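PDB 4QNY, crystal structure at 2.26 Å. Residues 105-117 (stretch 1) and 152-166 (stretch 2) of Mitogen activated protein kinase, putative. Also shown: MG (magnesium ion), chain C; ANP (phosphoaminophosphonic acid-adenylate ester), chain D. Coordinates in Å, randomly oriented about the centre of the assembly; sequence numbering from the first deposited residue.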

# COMPACT_ATOMS: atom_id res chain seq x y z
N MET A 105 -13.26 3.64 -9.26
CA MET A 105 -13.25 2.56 -8.27
C MET A 105 -14.43 2.67 -7.31
O MET A 105 -15.10 3.70 -7.25
CB MET A 105 -11.95 2.58 -7.47
CG MET A 105 -10.69 2.67 -8.32
SD MET A 105 -9.30 3.28 -7.36
CE MET A 105 -9.85 4.94 -6.98
N ASP A 106 -14.68 1.59 -6.57
CA ASP A 106 -15.66 1.62 -5.49
C ASP A 106 -15.24 2.64 -4.43
O ASP A 106 -14.05 2.91 -4.26
CB ASP A 106 -15.83 0.24 -4.86
CG ASP A 106 -16.49 -0.76 -5.79
OD1 ASP A 106 -17.48 -0.38 -6.45
OD2 ASP A 106 -16.03 -1.91 -5.85
N ILE A 107 -16.22 3.20 -3.73
CA ILE A 107 -15.92 4.23 -2.74
C ILE A 107 -15.79 3.64 -1.34
O ILE A 107 -16.54 2.74 -0.95
CB ILE A 107 -17.01 5.34 -2.75
CG1 ILE A 107 -16.61 6.50 -1.83
CG2 ILE A 107 -18.37 4.78 -2.37
CD1 ILE A 107 -15.37 7.23 -2.28
N MET A 108 -14.81 4.13 -0.59
CA MET A 108 -14.66 3.79 0.82
C MET A 108 -14.71 5.07 1.64
O MET A 108 -14.41 6.15 1.14
CB MET A 108 -13.35 3.03 1.06
CG MET A 108 -13.29 1.66 0.38
SD MET A 108 -14.41 0.46 1.12
CE MET A 108 -13.60 0.15 2.69
N GLU A 109 -15.11 4.94 2.91
CA GLU A 109 -15.35 6.10 3.75
C GLU A 109 -14.08 6.91 4.04
O GLU A 109 -14.10 8.14 3.98
CB GLU A 109 -16.01 5.66 5.06
CG GLU A 109 -17.40 5.07 4.88
CD GLU A 109 -18.02 4.59 6.17
OE1 GLU A 109 -17.54 5.00 7.25
OE2 GLU A 109 -18.99 3.81 6.12
N THR A 110 -12.99 6.22 4.35
CA THR A 110 -11.73 6.88 4.67
C THR A 110 -10.57 5.89 4.60
O THR A 110 -10.73 4.78 4.09
CB THR A 110 -11.77 7.52 6.08
OG1 THR A 110 -10.51 8.15 6.35
CG2 THR A 110 -12.05 6.47 7.14
N ASP A 111 -9.40 6.27 5.10
CA ASP A 111 -8.30 5.32 5.21
C ASP A 111 -7.64 5.40 6.59
O ASP A 111 -7.98 6.26 7.40
CB ASP A 111 -7.27 5.53 4.09
CG ASP A 111 -6.62 6.90 4.13
OD1 ASP A 111 -6.05 7.27 5.17
OD2 ASP A 111 -6.67 7.62 3.11
N LEU A 112 -6.68 4.51 6.83
CA LEU A 112 -6.10 4.35 8.17
C LEU A 112 -5.20 5.50 8.64
O LEU A 112 -5.12 5.75 9.84
CB LEU A 112 -5.31 3.04 8.23
CG LEU A 112 -6.12 1.76 8.50
CD1 LEU A 112 -5.20 0.58 8.75
CD2 LEU A 112 -7.07 1.97 9.68
N LYS A 113 -4.53 6.18 7.72
CA LYS A 113 -3.65 7.30 8.06
C LYS A 113 -4.39 8.43 8.79
O LYS A 113 -3.94 8.86 9.88
CB LYS A 113 -2.99 7.86 6.81
CG LYS A 113 -2.18 9.11 7.08
CD LYS A 113 -1.43 9.59 5.85
CE LYS A 113 -0.58 10.80 6.20
NZ LYS A 113 0.36 11.15 5.10
N GLN A 114 -5.39 9.01 8.08
CA GLN A 114 -6.65 9.60 8.65
C GLN A 114 -7.24 9.16 9.95
O GLN A 114 -7.53 9.99 10.79
CB GLN A 114 -7.80 9.44 7.65
CG GLN A 114 -8.38 10.69 6.75
CD GLN A 114 -8.00 10.50 5.27
OE1 GLN A 114 -7.71 9.36 5.02
NE2 GLN A 114 -8.30 11.46 4.34
N VAL A 115 -7.57 7.87 10.02
CA VAL A 115 -8.22 7.30 11.20
C VAL A 115 -7.30 7.41 12.41
O VAL A 115 -7.73 7.74 13.52
CB VAL A 115 -8.60 5.80 10.99
CG1 VAL A 115 -8.87 5.10 12.32
CG2 VAL A 115 -9.81 5.67 10.07
N LEU A 116 -6.02 7.15 12.17
CA LEU A 116 -5.00 7.23 13.21
C LEU A 116 -4.72 8.68 13.61
O LEU A 116 -4.49 8.98 14.78
CB LEU A 116 -3.71 6.57 12.72
CG LEU A 116 -3.74 5.04 12.62
CD1 LEU A 116 -2.58 4.53 11.77
CD2 LEU A 116 -3.70 4.42 14.00
N ARG A 117 -4.75 9.58 12.62
CA ARG A 117 -4.48 10.99 12.86
C ARG A 117 -5.57 11.64 13.71
O ARG A 117 -5.29 12.53 14.52
CB ARG A 117 -4.34 11.74 11.52
CG ARG A 117 -4.34 13.26 11.64
CD ARG A 117 -3.74 13.92 10.41
NE ARG A 117 -4.35 13.45 9.17
CZ ARG A 117 -5.22 14.15 8.45
NH1 ARG A 117 -5.72 13.64 7.33
NH2 ARG A 117 -5.59 15.37 8.85
N THR A 152 1.09 1.06 3.27
CA THR A 152 1.09 2.17 4.22
C THR A 152 -0.35 2.44 4.65
O THR A 152 -1.29 2.08 3.93
CB THR A 152 1.70 3.46 3.61
OG1 THR A 152 0.90 3.91 2.52
CG2 THR A 152 3.13 3.21 3.13
N PRO A 153 -0.54 3.07 5.82
CA PRO A 153 -1.89 3.41 6.31
C PRO A 153 -2.74 4.16 5.28
O PRO A 153 -3.95 3.94 5.21
CB PRO A 153 -1.61 4.29 7.53
CG PRO A 153 -0.31 3.79 8.04
CD PRO A 153 0.49 3.40 6.82
N ALA A 154 -2.11 5.04 4.51
CA ALA A 154 -2.82 5.83 3.51
C ALA A 154 -3.34 4.95 2.37
O ALA A 154 -4.31 5.31 1.71
CB ALA A 154 -1.91 6.93 2.96
N ASN A 155 -2.68 3.82 2.15
CA ASN A 155 -3.09 2.89 1.10
C ASN A 155 -4.01 1.79 1.62
O ASN A 155 -4.22 0.77 0.96
CB ASN A 155 -1.86 2.28 0.42
CG ASN A 155 -1.05 3.31 -0.34
OD1 ASN A 155 -1.54 4.39 -0.67
ND2 ASN A 155 0.21 2.98 -0.63
N ILE A 156 -4.56 2.00 2.81
CA ILE A 156 -5.49 1.05 3.42
C ILE A 156 -6.84 1.71 3.67
O ILE A 156 -6.97 2.53 4.58
CB ILE A 156 -4.95 0.49 4.75
CG1 ILE A 156 -3.56 -0.14 4.55
CG2 ILE A 156 -5.92 -0.52 5.33
CD1 ILE A 156 -3.57 -1.40 3.72
N LEU A 157 -7.85 1.34 2.89
CA LEU A 157 -9.16 1.99 2.96
C LEU A 157 -10.12 1.26 3.90
O LEU A 157 -10.21 0.03 3.88
CB LEU A 157 -9.77 2.08 1.56
CG LEU A 157 -8.97 2.87 0.52
CD1 LEU A 157 -9.61 2.74 -0.85
CD2 LEU A 157 -8.86 4.33 0.92
N VAL A 158 -10.84 2.02 4.72
CA VAL A 158 -11.73 1.44 5.72
C VAL A 158 -13.07 2.16 5.84
O VAL A 158 -13.19 3.33 5.47
CB VAL A 158 -11.07 1.43 7.12
CG1 VAL A 158 -9.93 0.42 7.17
CG2 VAL A 158 -10.59 2.82 7.50
N ASN A 159 -14.07 1.45 6.35
CA ASN A 159 -15.38 2.03 6.64
C ASN A 159 -15.66 2.02 8.14
O ASN A 159 -14.84 1.55 8.93
CB ASN A 159 -16.48 1.28 5.90
CG ASN A 159 -16.38 1.41 4.40
OD1 ASN A 159 -15.86 2.40 3.89
ND2 ASN A 159 -16.89 0.42 3.68
N THR A 160 -16.83 2.52 8.53
CA THR A 160 -17.25 2.50 9.92
C THR A 160 -17.65 1.07 10.30
O THR A 160 -17.70 0.72 11.48
CB THR A 160 -18.43 3.46 10.18
OG1 THR A 160 -18.16 4.72 9.55
CG2 THR A 160 -18.63 3.68 11.67
N ASN A 161 -17.91 0.25 9.29
CA ASN A 161 -18.17 -1.17 9.48
C ASN A 161 -16.89 -1.94 9.75
O ASN A 161 -16.91 -3.16 9.93
CB ASN A 161 -18.88 -1.75 8.26
CG ASN A 161 -20.15 -1.01 7.90
OD1 ASN A 161 -20.10 0.12 7.41
ND2 ASN A 161 -21.29 -1.64 8.13
N CYS A 162 -15.77 -1.21 9.76
CA CYS A 162 -14.43 -1.76 9.91
C CYS A 162 -14.05 -2.68 8.74
O CYS A 162 -13.09 -3.44 8.83
CB CYS A 162 -14.28 -2.51 11.24
SG CYS A 162 -14.05 -1.44 12.67
N ASP A 163 -14.81 -2.60 7.65
CA ASP A 163 -14.46 -3.30 6.43
C ASP A 163 -13.20 -2.67 5.84
O ASP A 163 -13.04 -1.45 5.89
CB ASP A 163 -15.61 -3.26 5.42
CG ASP A 163 -16.81 -4.08 5.86
OD1 ASP A 163 -16.64 -4.98 6.70
OD2 ASP A 163 -17.92 -3.81 5.36
N LEU A 164 -12.32 -3.50 5.29
CA LEU A 164 -11.02 -3.02 4.85
C LEU A 164 -10.75 -3.36 3.39
O LEU A 164 -11.11 -4.43 2.92
CB LEU A 164 -9.92 -3.61 5.74
CG LEU A 164 -8.49 -3.07 5.62
CD1 LEU A 164 -7.84 -3.05 6.99
CD2 LEU A 164 -7.67 -3.90 4.65
N LYS A 165 -10.12 -2.43 2.67
CA LYS A 165 -9.74 -2.64 1.28
C LYS A 165 -8.38 -2.03 0.95
O LYS A 165 -8.16 -0.84 1.18
CB LYS A 165 -10.81 -2.06 0.34
CG LYS A 165 -12.12 -2.83 0.33
CD LYS A 165 -13.08 -2.28 -0.72
CE LYS A 165 -14.41 -3.00 -0.67
NZ LYS A 165 -15.37 -2.46 -1.67
N ILE A 166 -7.48 -2.84 0.42
CA ILE A 166 -6.15 -2.38 0.03
C ILE A 166 -6.18 -1.70 -1.34
O ILE A 166 -6.77 -2.22 -2.28
CB ILE A 166 -5.13 -3.54 0.01
CG1 ILE A 166 -4.89 -4.08 1.42
CG2 ILE A 166 -3.81 -3.10 -0.61
CD1 ILE A 166 -3.79 -5.11 1.51
MG MG C . -1.47 5.95 -2.02
PG ANP D . -0.42 6.47 -7.20
O1G ANP D . -1.29 7.52 -7.83
O2G ANP D . -0.88 5.06 -7.72
O3G ANP D . 1.08 6.71 -7.63
PB ANP D . -1.61 7.66 -4.92
O1B ANP D . -1.37 8.98 -5.56
O2B ANP D . -1.40 7.80 -3.38
N3B ANP D . -0.53 6.51 -5.51
PA ANP D . -3.98 6.43 -4.15
O1A ANP D . -3.19 5.95 -3.00
O2A ANP D . -4.67 5.30 -4.92
O3A ANP D . -3.08 7.21 -5.22
O5' ANP D . -5.04 7.48 -3.62
C5' ANP D . -4.66 8.57 -2.75
C4' ANP D . -5.68 8.70 -1.65
O4' ANP D . -7.01 8.76 -2.21
C3' ANP D . -5.75 7.53 -0.67
O3' ANP D . -4.76 7.67 0.35
C2' ANP D . -7.17 7.65 -0.11
O2' ANP D . -7.24 8.58 0.96
C1' ANP D . -7.94 8.17 -1.33
N9 ANP D . -8.67 7.13 -2.05
C8 ANP D . -8.19 6.34 -3.06
N7 ANP D . -9.06 5.48 -3.54
C5 ANP D . -10.19 5.73 -2.77
C6 ANP D . -11.48 5.14 -2.77
N6 ANP D . -11.85 4.16 -3.60
N1 ANP D . -12.38 5.61 -1.88
C2 ANP D . -12.02 6.59 -1.05
N3 ANP D . -10.84 7.22 -0.96
C4 ANP D . -9.97 6.73 -1.85
O HOH W 1 -14.32 -3.45 -3.90
O HOH W 2 0.38 6.24 -1.35
O HOH W 3 -2.17 7.25 -0.59

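Leu-112, in the first turn of helix 112-117, anchors the apolar centre. Its branched side chain reaches three neighbours: CD1 lies 3.7 Å from Ile-156 CG2, CD2 lies 4.1 Å from Val-158 CG1, and CB lies 4.0 Å from Pro-153 CB. One turn on, Val-115 CG2 meets Val-158 CG2 at 3.9 Å. Flexible, unbranched Met-108 forms a second apolar patch, its CB 3.7 Å from Leu-157 CB and its SD 3.6 Å from Lys-165 CD, so that the lysine contributes its aliphatic stem.

The backbones join in a short antiparallel bridge. Thr-110 N donates to Val-158 O (3.1 Å), and Val-158 N donates to Thr-110 O (2.8 Å). The next pair, Asp-111 and Leu-157, is not hydrogen-bonded, and its side chains lie on the sheet face turned to the nucleotide: Asp-111 OD2 accepts a very short bond from ANP O2' (2.4 Å), while Leu-157 CD1 approaches ANP C5 at 3.6 Å. Asp-111 also caps the helix, its OD1 accepting a weak bond from Lys-113 N (3.2 Å); separately, Leu-112 N donates to Ile-156 O (3.0 Å).

At the polar edge, the amide oxygen of Asn-159, OD1, accepts from Glu-109 N (2.8 Å), and the carboxylate of Glu-109, a pure acceptor, suits the Thr-160 hydroxyl: OE1 takes a very short bond from OG1 (2.4 Å). Water 1 bridges Asp-106 OD2 (3.0 Å) and Lys-165 NZ (2.7 Å), linking opposite charges too far apart for a salt bridge.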